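Local coordinates for protein argonaute (Aquifex aeolicus, PDB 1YVU) that uses short single-stranded DNA guides to bind complementary RNA targets and cleaves them with a metal-dependent PIWI nuclease domain, at residues K487-I491 and N523-E527; F612-Y616 and L660-L664. One frame throughout, in Å; residues are numbered along the deposited sequence.

Contact 1 of 2, residues K487-I491 and N523-E527; sequences KLKEI and NSKGE
Ile491 and Leu488 press their side chains against the backbone of the turn formed by Asn523 to Gly526, and this buried side of the contact is its close-packed part. CD1 of Ile491 sits against the turn's backbone between Ser524 O and Gly526 N, 3.7 Å from the latter. Leu488 puts its CD1 4.2 Å from CA of Gly526, the last residue of the turn, which has positive phi (84°). The backbones are joined by one weak bond, Leu488 N to Lys525 O at 3.1 Å, its N-H poorly aimed.

A type I turn with a G1 bulge at Gly526 closes the hairpin between strands 515-522 and 528-536 in the RNase H fold of the PIWI domain; residues 487-488 form a short strand whose Lys487 bonds to Leu323.

Toward solvent the contact changes to long charged chains. Lys525 bends at chi2 (-56°), which turns the chain alongside 487-491, onward to Lys489 O at 3.1 Å from NZ, the donor tilted 31° from the carbonyl plane, and to a longer salt bridge between NZ and Glu490 OE1 at 3.5 Å. At the other end, extended Lys487 reaches the syn side of Glu527 OE2 with NZ, 3.1 Å away and somewhat out of the carboxylate plane.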
ATOM      1  N   LYS A 487       8.451 -27.190   1.341  1.00 25.66           N
ATOM      2  CA  LYS A 487       7.226 -26.701   1.979  1.00 24.14           C
ATOM      3  C   LYS A 487       7.525 -26.746   3.450  1.00 24.37           C
ATOM      4  O   LYS A 487       8.404 -27.494   3.872  1.00 28.04           O
ATOM      5  CB  LYS A 487       5.975 -27.535   1.650  1.00 26.72           C
ATOM      6  CG  LYS A 487       5.930 -28.958   2.201  1.00 32.00           C
ATOM      7  CD  LYS A 487       4.673 -29.677   1.756  1.00 29.88           C
ATOM      8  CE  LYS A 487       4.594 -31.050   2.387  1.00 35.27           C
ATOM      9  NZ  LYS A 487       3.259 -31.648   2.150  1.00 43.15           N
ATOM     10  N   LEU A 488       6.803 -25.938   4.219  1.00 27.22           N
ATOM     11  CA  LEU A 488       6.962 -25.849   5.665  1.00 28.11           C
ATOM     12  C   LEU A 488       6.605 -27.174   6.333  1.00 35.46           C
ATOM     13  O   LEU A 488       5.791 -27.940   5.807  1.00 35.55           O
ATOM     14  CB  LEU A 488       6.096 -24.713   6.222  1.00 22.81           C
ATOM     15  CG  LEU A 488       6.473 -23.287   5.836  1.00 20.99           C
ATOM     16  CD1 LEU A 488       5.244 -22.424   5.767  1.00 15.68           C
ATOM     17  CD2 LEU A 488       7.498 -22.718   6.821  1.00 22.36           C
ATOM     18  N   LYS A 489       7.295 -27.463   7.433  1.00 37.70           N
ATOM     19  CA  LYS A 489       7.102 -28.684   8.197  1.00 33.23           C
ATOM     20  C   LYS A 489       5.962 -28.512   9.180  1.00 36.74           C
ATOM     21  O   LYS A 489       5.169 -29.415   9.368  1.00 37.40           O
ATOM     22  CB  LYS A 489       8.387 -28.991   8.957  1.00 41.97           C
ATOM     23  CG  LYS A 489       8.313 -30.127   9.966  1.00 43.48           C
ATOM     24  CD  LYS A 489       9.501 -30.037  10.866  1.00 41.47           C
ATOM     25  CE  LYS A 489       9.473 -31.087  11.910  1.00 44.57           C
ATOM     26  NZ  LYS A 489      10.786 -31.807  11.900  1.00 51.51           N
ATOM     27  N   GLU A 490       5.919 -27.359   9.832  1.00 36.62           N
ATOM     28  CA  GLU A 490       4.894 -27.084  10.816  1.00 38.62           C
ATOM     29  C   GLU A 490       4.624 -25.590  10.771  1.00 40.42           C
ATOM     30  O   GLU A 490       5.544 -24.832  10.467  1.00 48.03           O
ATOM     31  CB  GLU A 490       5.446 -27.481  12.204  1.00 37.45           C
ATOM     32  CG  GLU A 490       4.438 -27.502  13.370  1.00 50.78           C
ATOM     33  CD  GLU A 490       3.257 -28.473  13.155  1.00 62.82           C
ATOM     34  OE1 GLU A 490       3.502 -29.675  12.873  1.00 62.85           O
ATOM     35  OE2 GLU A 490       2.084 -28.031  13.257  1.00 61.36           O
ATOM     36  N   ILE A 491       3.354 -25.185  10.855  1.00 37.16           N
ATOM     37  CA  ILE A 491       3.005 -23.762  10.951  1.00 30.44           C
ATOM     38  C   ILE A 491       2.340 -23.757  12.303  1.00 34.91           C
ATOM     39  O   ILE A 491       1.474 -24.606  12.561  1.00 34.65           O
ATOM     40  CB  ILE A 491       1.975 -23.274   9.915  1.00 31.06           C
ATOM     41  CG1 ILE A 491       2.647 -23.063   8.565  1.00 26.25           C
ATOM     42  CG2 ILE A 491       1.346 -21.932  10.348  1.00 27.13           C
ATOM     43  CD1 ILE A 491       1.685 -22.723   7.430  1.00 18.74           C
ATOM     44  N   ASN A 523      -2.462 -24.320   2.379  1.00 32.57           N
ATOM     45  CA  ASN A 523      -2.395 -25.519   3.256  1.00 32.50           C
ATOM     46  C   ASN A 523      -1.832 -25.139   4.617  1.00 29.66           C
ATOM     47  O   ASN A 523      -1.224 -24.087   4.754  1.00 28.49           O
ATOM     48  CB  ASN A 523      -1.379 -26.510   2.649  1.00 33.52           C
ATOM     49  CG  ASN A 523      -1.871 -27.936   2.635  1.00 45.71           C
ATOM     50  OD1 ASN A 523      -2.483 -28.408   3.593  1.00 57.37           O
ATOM     51  ND2 ASN A 523      -1.594 -28.647   1.545  1.00 49.35           N
ATOM     52  N   SER A 524      -1.926 -26.053   5.588  1.00 35.32           N
ATOM     53  CA  SER A 524      -1.373 -25.851   6.946  1.00 33.36           C
ATOM     54  C   SER A 524       0.144 -26.036   6.895  1.00 33.83           C
ATOM     55  O   SER A 524       0.850 -25.815   7.882  1.00 35.96           O
ATOM     56  CB  SER A 524      -1.961 -26.865   7.922  1.00 28.55           C
ATOM     57  OG  SER A 524      -1.660 -28.183   7.498  1.00 25.30           O
ATOM     58  N   LYS A 525       0.610 -26.533   5.747  1.00 37.11           N
ATOM     59  CA  LYS A 525       2.022 -26.759   5.477  1.00 38.21           C
ATOM     60  C   LYS A 525       2.544 -25.660   4.517  1.00 35.69           C
ATOM     61  O   LYS A 525       3.674 -25.703   4.035  1.00 39.34           O
ATOM     62  CB  LYS A 525       2.232 -28.174   4.915  1.00 36.18           C
ATOM     63  CG  LYS A 525       1.753 -29.302   5.828  1.00 33.42           C
ATOM     64  CD  LYS A 525       2.420 -29.204   7.196  1.00 45.10           C
ATOM     65  CE  LYS A 525       1.609 -29.850   8.320  1.00 47.40           C
ATOM     66  NZ  LYS A 525       2.120 -29.389   9.655  1.00 49.57           N
ATOM     67  N   GLY A 526       1.673 -24.691   4.240  1.00 36.63           N
ATOM     68  CA  GLY A 526       2.009 -23.563   3.394  1.00 28.54           C
ATOM     69  C   GLY A 526       1.889 -23.709   1.889  1.00 32.70           C
ATOM     70  O   GLY A 526       2.092 -22.709   1.197  1.00 28.53           O
ATOM     71  N   GLU A 527       1.598 -24.906   1.363  1.00 27.80           N
ATOM     72  CA  GLU A 527       1.512 -25.083  -0.089  1.00 27.15           C
ATOM     73  C   GLU A 527       0.224 -24.584  -0.739  1.00 30.27           C
ATOM     74  O   GLU A 527      -0.822 -24.525  -0.090  1.00 33.32           O
ATOM     75  CB  GLU A 527       1.880 -26.505  -0.512  1.00 28.68           C
ATOM     76  CG  GLU A 527       0.858 -27.576  -0.269  1.00 37.31           C
ATOM     77  CD  GLU A 527       1.482 -28.946  -0.173  1.00 42.21           C
ATOM     78  OE1 GLU A 527       2.192 -29.352  -1.121  1.00 45.65           O
ATOM     79  OE2 GLU A 527       1.277 -29.615   0.864  1.00 36.63           O
TER

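Contact 2 of 2, residues F612-Y616 and L660-L664; sequences FIKGY and LSLTL
Lys614 reaches across from its loop to the C-terminal part of helix 652-661 and the residues that follow it, and accounts for most of what the loop buries here. CG stands anti to the backbone N (chi1 179°); the later torsions are near 180° too, and this extended chain carries NZ across to Thr663. The ammonium meets the hydroxyl of Thr663 tip to tip, Lys614 NZ donating a hydrogen bond to Thr663 OG1 at 2.7 Å. OG1 also lies by the carbonyl O of Leu660, three residues earlier, probably as donor, though the modelled separation is too short to be trusted. The negative end of the helix dipole would probably favour a positive charge at this place.

Leu660 carries the apolar half. It runs past the lysine in the opposite direction, its CD2 resting on the methylenes, 3.7 Å from Lys614 CE and 3.9 Å from Lys614 CG. The other methyl, CD1, packs 3.9 Å from CA of Gly615, where the type II turn from Ile613 to Tyr616 takes its positive phi (113°).

Gly615 and Tyr616 make backbone bonds to Ala628, and Gly615 also to Leu316. The turn, at the start of the PIWI box, leads into strand 616-619, with helix 652-661 packed against it through Leu660 and Ser661 OG bonded to Lys319 O.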
ATOM      1  N   PHE A 612      18.918  -7.842  11.700  1.00 45.68           N
ATOM      2  CA  PHE A 612      18.218  -9.139  11.751  1.00 46.81           C
ATOM      3  C   PHE A 612      16.889  -9.003  12.510  1.00 44.65           C
ATOM      4  O   PHE A 612      16.489  -9.829  13.354  1.00 43.60           O
ATOM      5  CB  PHE A 612      19.093 -10.204  12.386  1.00 57.73           C
ATOM      6  CG  PHE A 612      19.894 -10.966  11.391  1.00 65.99           C
ATOM      7  CD1 PHE A 612      21.227 -10.577  11.101  1.00 65.88           C
ATOM      8  CD2 PHE A 612      19.308 -12.042  10.680  1.00 62.72           C
ATOM      9  CE1 PHE A 612      21.977 -11.244  10.106  1.00 65.69           C
ATOM     10  CE2 PHE A 612      20.039 -12.736   9.669  1.00 69.04           C
ATOM     11  CZ  PHE A 612      21.380 -12.336   9.379  1.00 69.47           C
ATOM     12  N   ILE A 613      16.177  -7.975  12.073  1.00 39.00           N
ATOM     13  CA  ILE A 613      14.910  -7.521  12.595  1.00 37.64           C
ATOM     14  C   ILE A 613      13.643  -8.378  12.311  1.00 34.81           C
ATOM     15  O   ILE A 613      12.616  -8.216  12.993  1.00 30.77           O
ATOM     16  CB  ILE A 613      14.830  -5.981  12.239  1.00 40.89           C
ATOM     17  CG1 ILE A 613      15.768  -5.236  13.184  1.00 33.73           C
ATOM     18  CG2 ILE A 613      13.473  -5.367  12.381  1.00 34.90           C
ATOM     19  CD1 ILE A 613      16.277  -3.949  12.662  1.00 41.09           C
ATOM     20  N   LYS A 614      13.737  -9.355  11.398  1.00 29.82           N
ATOM     21  CA  LYS A 614      12.576 -10.205  11.090  1.00 28.85           C
ATOM     22  C   LYS A 614      12.049 -10.868  12.352  1.00 23.68           C
ATOM     23  O   LYS A 614      12.782 -11.632  12.995  1.00 28.33           O
ATOM     24  CB  LYS A 614      12.901 -11.282  10.048  1.00 23.64           C
ATOM     25  CG  LYS A 614      11.731 -12.187   9.724  1.00 10.65           C
ATOM     26  CD  LYS A 614      11.973 -13.063   8.545  1.00 11.84           C
ATOM     27  CE  LYS A 614      10.678 -13.770   8.138  1.00 22.75           C
ATOM     28  NZ  LYS A 614      10.755 -14.654   6.943  1.00 14.24           N
ATOM     29  N   GLY A 615      10.808 -10.491  12.697  1.00 25.16           N
ATOM     30  CA  GLY A 615      10.095 -10.999  13.868  1.00 25.42           C
ATOM     31  C   GLY A 615       9.855  -9.928  14.929  1.00 22.80           C
ATOM     32  O   GLY A 615       9.100 -10.125  15.893  1.00 18.09           O
ATOM     33  N   TYR A 616      10.484  -8.773  14.731  1.00 21.92           N
ATOM     34  CA  TYR A 616      10.343  -7.669  15.656  1.00 23.20           C
ATOM     35  C   TYR A 616       8.951  -7.087  15.690  1.00 23.96           C
ATOM     36  O   TYR A 616       8.327  -6.915  14.635  1.00 28.48           O
ATOM     37  CB  TYR A 616      11.356  -6.599  15.332  1.00 22.45           C
ATOM     38  CG  TYR A 616      12.715  -6.884  15.906  1.00 31.60           C
ATOM     39  CD1 TYR A 616      13.262  -8.207  15.932  1.00 44.09           C
ATOM     40  CD2 TYR A 616      13.480  -5.838  16.427  1.00 42.24           C
ATOM     41  CE1 TYR A 616      14.558  -8.466  16.471  1.00 49.60           C
ATOM     42  CE2 TYR A 616      14.772  -6.068  16.970  1.00 52.96           C
ATOM     43  CZ  TYR A 616      15.309  -7.376  16.994  1.00 51.02           C
ATOM     44  OH  TYR A 616      16.560  -7.535  17.569  1.00 51.78           O
ATOM     45  N   LEU A 660       4.712 -14.672   9.229  1.00 15.73           N
ATOM     46  CA  LEU A 660       6.165 -14.743   9.152  1.00  8.18           C
ATOM     47  C   LEU A 660       6.626 -16.029   8.517  1.00 10.24           C
ATOM     48  O   LEU A 660       7.554 -16.013   7.716  1.00 12.21           O
ATOM     49  CB  LEU A 660       6.755 -14.660  10.533  1.00  2.00           C
ATOM     50  CG  LEU A 660       6.890 -13.284  11.121  1.00  6.94           C
ATOM     51  CD1 LEU A 660       7.327 -13.385  12.552  1.00  9.70           C
ATOM     52  CD2 LEU A 660       7.922 -12.552  10.314  1.00  8.86           C
ATOM     53  N   SER A 661       5.936 -17.131   8.820  1.00  9.01           N
ATOM     54  CA  SER A 661       6.293 -18.421   8.235  1.00 12.08           C
ATOM     55  C   SER A 661       5.935 -18.471   6.762  1.00  9.79           C
ATOM     56  O   SER A 661       6.722 -18.950   5.971  1.00 13.92           O
ATOM     57  CB  SER A 661       5.636 -19.566   8.992  1.00 15.09           C
ATOM     58  OG  SER A 661       6.180 -19.667  10.304  1.00 19.05           O
ATOM     59  N   LEU A 662       4.818 -17.848   6.398  1.00  9.05           N
ATOM     60  CA  LEU A 662       4.325 -17.815   5.021  1.00  5.31           C
ATOM     61  C   LEU A 662       5.105 -16.921   4.100  1.00  6.03           C
ATOM     62  O   LEU A 662       4.852 -16.944   2.909  1.00  2.00           O
ATOM     63  CB  LEU A 662       2.847 -17.398   4.971  1.00  5.76           C
ATOM     64  CG  LEU A 662       1.783 -18.398   5.443  1.00  6.29           C
ATOM     65  CD1 LEU A 662       0.434 -17.741   5.540  1.00 10.02           C
ATOM     66  CD2 LEU A 662       1.709 -19.621   4.563  1.00 13.47           C
ATOM     67  N   THR A 663       6.037 -16.123   4.630  1.00  8.44           N
ATOM     68  CA  THR A 663       6.850 -15.246   3.769  1.00  9.09           C
ATOM     69  C   THR A 663       7.780 -16.145   2.986  1.00 11.75           C
ATOM     70  O   THR A 663       8.149 -15.863   1.867  1.00 10.00           O
ATOM     71  CB  THR A 663       7.741 -14.337   4.568  1.00  9.78           C
ATOM     72  OG1 THR A 663       8.453 -15.124   5.536  1.00 12.99           O
ATOM     73  CG2 THR A 663       6.944 -13.256   5.241  1.00  3.32           C
ATOM     74  N   LEU A 664       8.104 -17.265   3.620  1.00 16.18           N
ATOM     75  CA  LEU A 664       8.985 -18.298   3.087  1.00 18.12           C
ATOM     76  C   LEU A 664       8.335 -19.135   1.998  1.00 16.25           C
ATOM     77  O   LEU A 664       8.991 -19.962   1.364  1.00 19.82           O
ATOM     78  CB  LEU A 664       9.470 -19.216   4.215  1.00 17.88           C
ATOM     79  CG  LEU A 664       9.916 -18.617   5.549  1.00 18.92           C
ATOM     80  CD1 LEU A 664      10.547 -19.723   6.337  1.00 11.05           C
ATOM     81  CD2 LEU A 664      10.866 -17.436   5.394  1.00 12.02           C
TER

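How the contacts relate
Contact 1 and contact 2 are neighbours in the PIWI domain, their centres about 15 Å apart, and they follow one another along the chain. They meet through segment 660-664: Leu662 CD2 lies 4.1 Å from Gly526 CA and 4.2 Å from Ile491 CD1, while Leu488 CD1 comes within 3.8 Å of Ser661 O. The 660-664 segment therefore has the hairpin turn and strand 487-488 packed on it, as well as the PIWI-box loop 612-616 that Lys614 joins to it. Both contacts lie away from the probable active site, where Asp502 and Asp683 hold the calcium ion.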